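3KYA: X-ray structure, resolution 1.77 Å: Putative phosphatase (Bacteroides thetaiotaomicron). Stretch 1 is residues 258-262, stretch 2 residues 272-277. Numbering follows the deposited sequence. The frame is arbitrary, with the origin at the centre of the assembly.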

ATOM      1  N   ASN A 258     -24.994   0.174  21.784  1.00 16.33           N
ATOM      2  CA  ASN A 258     -25.814   0.648  22.908  1.00 16.28           C
ATOM      3  C   ASN A 258     -27.109   1.379  22.529  1.00 15.60           C
ATOM      4  O   ASN A 258     -27.961   1.607  23.390  1.00 15.39           O
ATOM      5  CB  ASN A 258     -24.949   1.475  23.878  1.00 16.22           C
ATOM      6  CG  ASN A 258     -23.854   0.641  24.532  1.00 17.07           C
ATOM      7  OD1 ASN A 258     -24.077  -0.514  24.893  1.00 17.02           O
ATOM      8  ND2 ASN A 258     -22.651   1.223  24.685  1.00 15.93           N
ATOM      9  N   GLY A 259     -27.216   1.794  21.269  1.00 15.24           N
ATOM     10  CA  GLY A 259     -28.440   2.383  20.731  1.00 14.87           C
ATOM     11  C   GLY A 259     -28.780   3.842  20.958  1.00 14.47           C
ATOM     12  O   GLY A 259     -29.811   4.300  20.461  1.00 14.28           O
ATOM     13  N   GLU A 260     -27.953   4.591  21.696  1.00 14.18           N
ATOM     14  CA  GLU A 260     -28.255   6.001  21.915  1.00 13.68           C
ATOM     15  C   GLU A 260     -28.069   6.781  20.604  1.00 13.59           C
ATOM     16  O   GLU A 260     -27.447   6.287  19.655  1.00 13.22           O
ATOM     17  CB  GLU A 260     -27.439   6.600  23.083  1.00 13.86           C
ATOM     18  CG  GLU A 260     -25.937   6.828  22.842  1.00 14.17           C
ATOM     19  CD  GLU A 260     -25.075   5.584  22.985  1.00 15.71           C
ATOM     20  OE1 GLU A 260     -25.624   4.452  23.008  1.00 15.40           O
ATOM     21  OE2 GLU A 260     -23.829   5.752  23.087  1.00 15.63           O
ATOM     22  N   LEU A 261     -28.617   7.993  20.571  1.00 13.81           N
ATOM     23  CA  LEU A 261     -28.596   8.864  19.405  1.00 14.08           C
ATOM     24  C   LEU A 261     -27.645  10.057  19.554  1.00 14.46           C
ATOM     25  O   LEU A 261     -27.702  10.784  20.547  1.00 14.44           O
ATOM     26  CB  LEU A 261     -30.000   9.405  19.140  1.00 14.53           C
ATOM     27  CG  LEU A 261     -30.184  10.281  17.889  1.00 14.77           C
ATOM     28  CD1 LEU A 261     -29.977   9.477  16.601  1.00 14.06           C
ATOM     29  CD2 LEU A 261     -31.552  10.946  17.909  1.00 16.31           C
ATOM     30  N   TYR A 262     -26.785  10.248  18.556  1.00 14.12           N
ATOM     31  CA  TYR A 262     -25.899  11.397  18.494  1.00 14.43           C
ATOM     32  C   TYR A 262     -26.328  12.308  17.349  1.00 14.88           C
ATOM     33  O   TYR A 262     -26.573  11.837  16.232  1.00 15.86           O
ATOM     34  CB  TYR A 262     -24.440  10.948  18.348  1.00 14.03           C
ATOM     35  CG  TYR A 262     -23.953  10.218  19.580  1.00 13.90           C
ATOM     36  CD1 TYR A 262     -23.541  10.917  20.718  1.00 12.54           C
ATOM     37  CD2 TYR A 262     -23.959   8.827  19.636  1.00 13.46           C
ATOM     38  CE1 TYR A 262     -23.130  10.244  21.855  1.00 12.97           C
ATOM     39  CE2 TYR A 262     -23.539   8.152  20.761  1.00 13.23           C
ATOM     40  CZ  TYR A 262     -23.133   8.859  21.873  1.00 12.52           C
ATOM     41  OH  TYR A 262     -22.739   8.177  22.996  1.00 13.70           O
ATOM     42  N   PHE A 272     -24.675  16.416  20.572  1.00 15.32           N
ATOM     43  CA  PHE A 272     -25.664  16.096  21.597  1.00 15.33           C
ATOM     44  C   PHE A 272     -25.931  14.595  21.638  1.00 15.32           C
ATOM     45  O   PHE A 272     -25.905  13.934  20.600  1.00 15.07           O
ATOM     46  CB  PHE A 272     -27.001  16.802  21.330  1.00 15.63           C
ATOM     47  CG  PHE A 272     -26.919  18.297  21.309  1.00 15.61           C
ATOM     48  CD1 PHE A 272     -26.819  19.012  22.491  1.00 16.44           C
ATOM     49  CD2 PHE A 272     -26.993  18.992  20.114  1.00 15.18           C
ATOM     50  CE1 PHE A 272     -26.753  20.398  22.474  1.00 16.50           C
ATOM     51  CE2 PHE A 272     -26.931  20.379  20.091  1.00 16.86           C
ATOM     52  CZ  PHE A 272     -26.808  21.079  21.273  1.00 16.13           C
ATOM     53  N   ARG A 273     -26.208  14.082  22.838  1.00 15.42           N
ATOM     54  CA  ARG A 273     -26.494  12.664  23.079  1.00 15.05           C
ATOM     55  C   ARG A 273     -27.872  12.493  23.707  1.00 15.58           C
ATOM     56  O   ARG A 273     -28.137  13.045  24.782  1.00 15.80           O
ATOM     57  CB  ARG A 273     -25.459  12.086  24.045  1.00 15.25           C
ATOM     58  CG  ARG A 273     -25.569  10.586  24.333  1.00 15.34           C
ATOM     59  CD  ARG A 273     -24.637  10.190  25.467  1.00 15.01           C
ATOM     60  NE  ARG A 273     -24.564   8.748  25.717  1.00 15.25           N
ATOM     61  CZ  ARG A 273     -25.482   8.028  26.359  1.00 16.36           C
ATOM     62  NH1 ARG A 273     -26.602   8.589  26.801  1.00 17.18           N
ATOM     63  NH2 ARG A 273     -25.290   6.727  26.542  1.00 15.24           N
ATOM     64  N   LEU A 274     -28.731  11.711  23.054  1.00 14.89           N
ATOM     65  CA  LEU A 274     -30.061  11.398  23.562  1.00 15.29           C
ATOM     66  C   LEU A 274     -30.239   9.890  23.744  1.00 15.53           C
ATOM     67  O   LEU A 274     -29.959   9.099  22.828  1.00 15.80           O
ATOM     68  CB  LEU A 274     -31.146  11.909  22.607  1.00 14.82           C
ATOM     69  CG  LEU A 274     -32.588  11.528  22.964  1.00 14.73           C
ATOM     70  CD1 LEU A 274     -32.985  12.082  24.350  1.00 15.01           C
ATOM     71  CD2 LEU A 274     -33.538  12.011  21.885  1.00 15.13           C
ATOM     72  N   ASP A 275     -30.670   9.495  24.936  1.00 15.48           N
ATOM     73  CA  ASP A 275     -30.996   8.109  25.206  1.00 16.08           C
ATOM     74  C   ASP A 275     -32.473   8.000  24.837  1.00 16.12           C
ATOM     75  O   ASP A 275     -33.326   8.595  25.507  1.00 15.92           O
ATOM     76  CB  ASP A 275     -30.742   7.759  26.677  1.00 16.57           C
ATOM     77  CG  ASP A 275     -30.962   6.278  26.993  1.00 18.15           C
ATOM     78  OD1 ASP A 275     -31.645   5.565  26.226  1.00 17.79           O
ATOM     79  OD2 ASP A 275     -30.465   5.830  28.047  1.00 21.12           O
ATOM     80  N   LEU A 276     -32.784   7.258  23.770  1.00 16.09           N
ATOM     81  CA  LEU A 276     -34.176   7.110  23.321  1.00 16.18           C
ATOM     82  C   LEU A 276     -35.111   6.508  24.385  1.00 16.32           C
ATOM     83  O   LEU A 276     -36.324   6.720  24.312  1.00 15.83           O
ATOM     84  CB  LEU A 276     -34.271   6.296  22.016  1.00 15.92           C
ATOM     85  CG  LEU A 276     -33.559   6.896  20.794  1.00 15.97           C
ATOM     86  CD1 LEU A 276     -33.668   5.958  19.585  1.00 14.47           C
ATOM     87  CD2 LEU A 276     -34.114   8.296  20.473  1.00 16.10           C
ATOM     88  N   VAL A 277     -34.564   5.758  25.346  1.00 17.19           N
ATOM     89  CA  VAL A 277     -35.371   5.208  26.455  1.00 17.93           C
ATOM     90  C   VAL A 277     -36.133   6.335  27.152  1.00 17.77           C
ATOM     91  O   VAL A 277     -37.290   6.154  27.539  1.00 17.89           O
ATOM     92  CB  VAL A 277     -34.516   4.442  27.501  1.00 18.10           C
ATOM     93  CG1 VAL A 277     -35.329   4.141  28.762  1.00 19.51           C
ATOM     94  CG2 VAL A 277     -33.967   3.149  26.908  1.00 19.11           C
TER
HETATM   95  O   HOH W   1     -31.338   4.867  22.902  1.00 13.84           O

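Leu261 gives up more surface than any other residue in this contact, and its backbone anchors the antiparallel pairing of the two strands. Leu261 N donates to Leu274 O at 2.8 Å, and Leu274 N returns the bond to Leu261 O at 2.9 Å; both are nearly straight, as expected of a hydrogen-bonded pair. The two leucine side chains share one face of the sheet, with Leu261 CB 4.4 Å from Leu274 CB. Leu276 extends this apolar patch, its CD2 lying 4.5 Å from Leu261 CB. Branched aliphatic side chains suit such a buried surface, since they pack without needing polar partners.

Arg273 and Tyr262 form the next, non-hydrogen-bonded pair, and their side chains occupy the other face. The arginine's extended chain, t at chi1 through chi3, carries its guanidinium past the tyrosine to Glu260. Arg273 NE makes a weak bond to Tyr262 OH at 3.3 Å, while Tyr262 OH donates to Glu260 OE2 at 2.7 Å. The hydroxyl, able to accept and donate, thus links base to acid. Glu260 CG lies over one guanidinium face, and a long salt bridge joins Glu260 OE2 to Arg273 NH2 at 3.9 Å.

Beyond the strands, a water accepts from Leu276 N and donates weakly to Gly259 O, each at 2.9 Å.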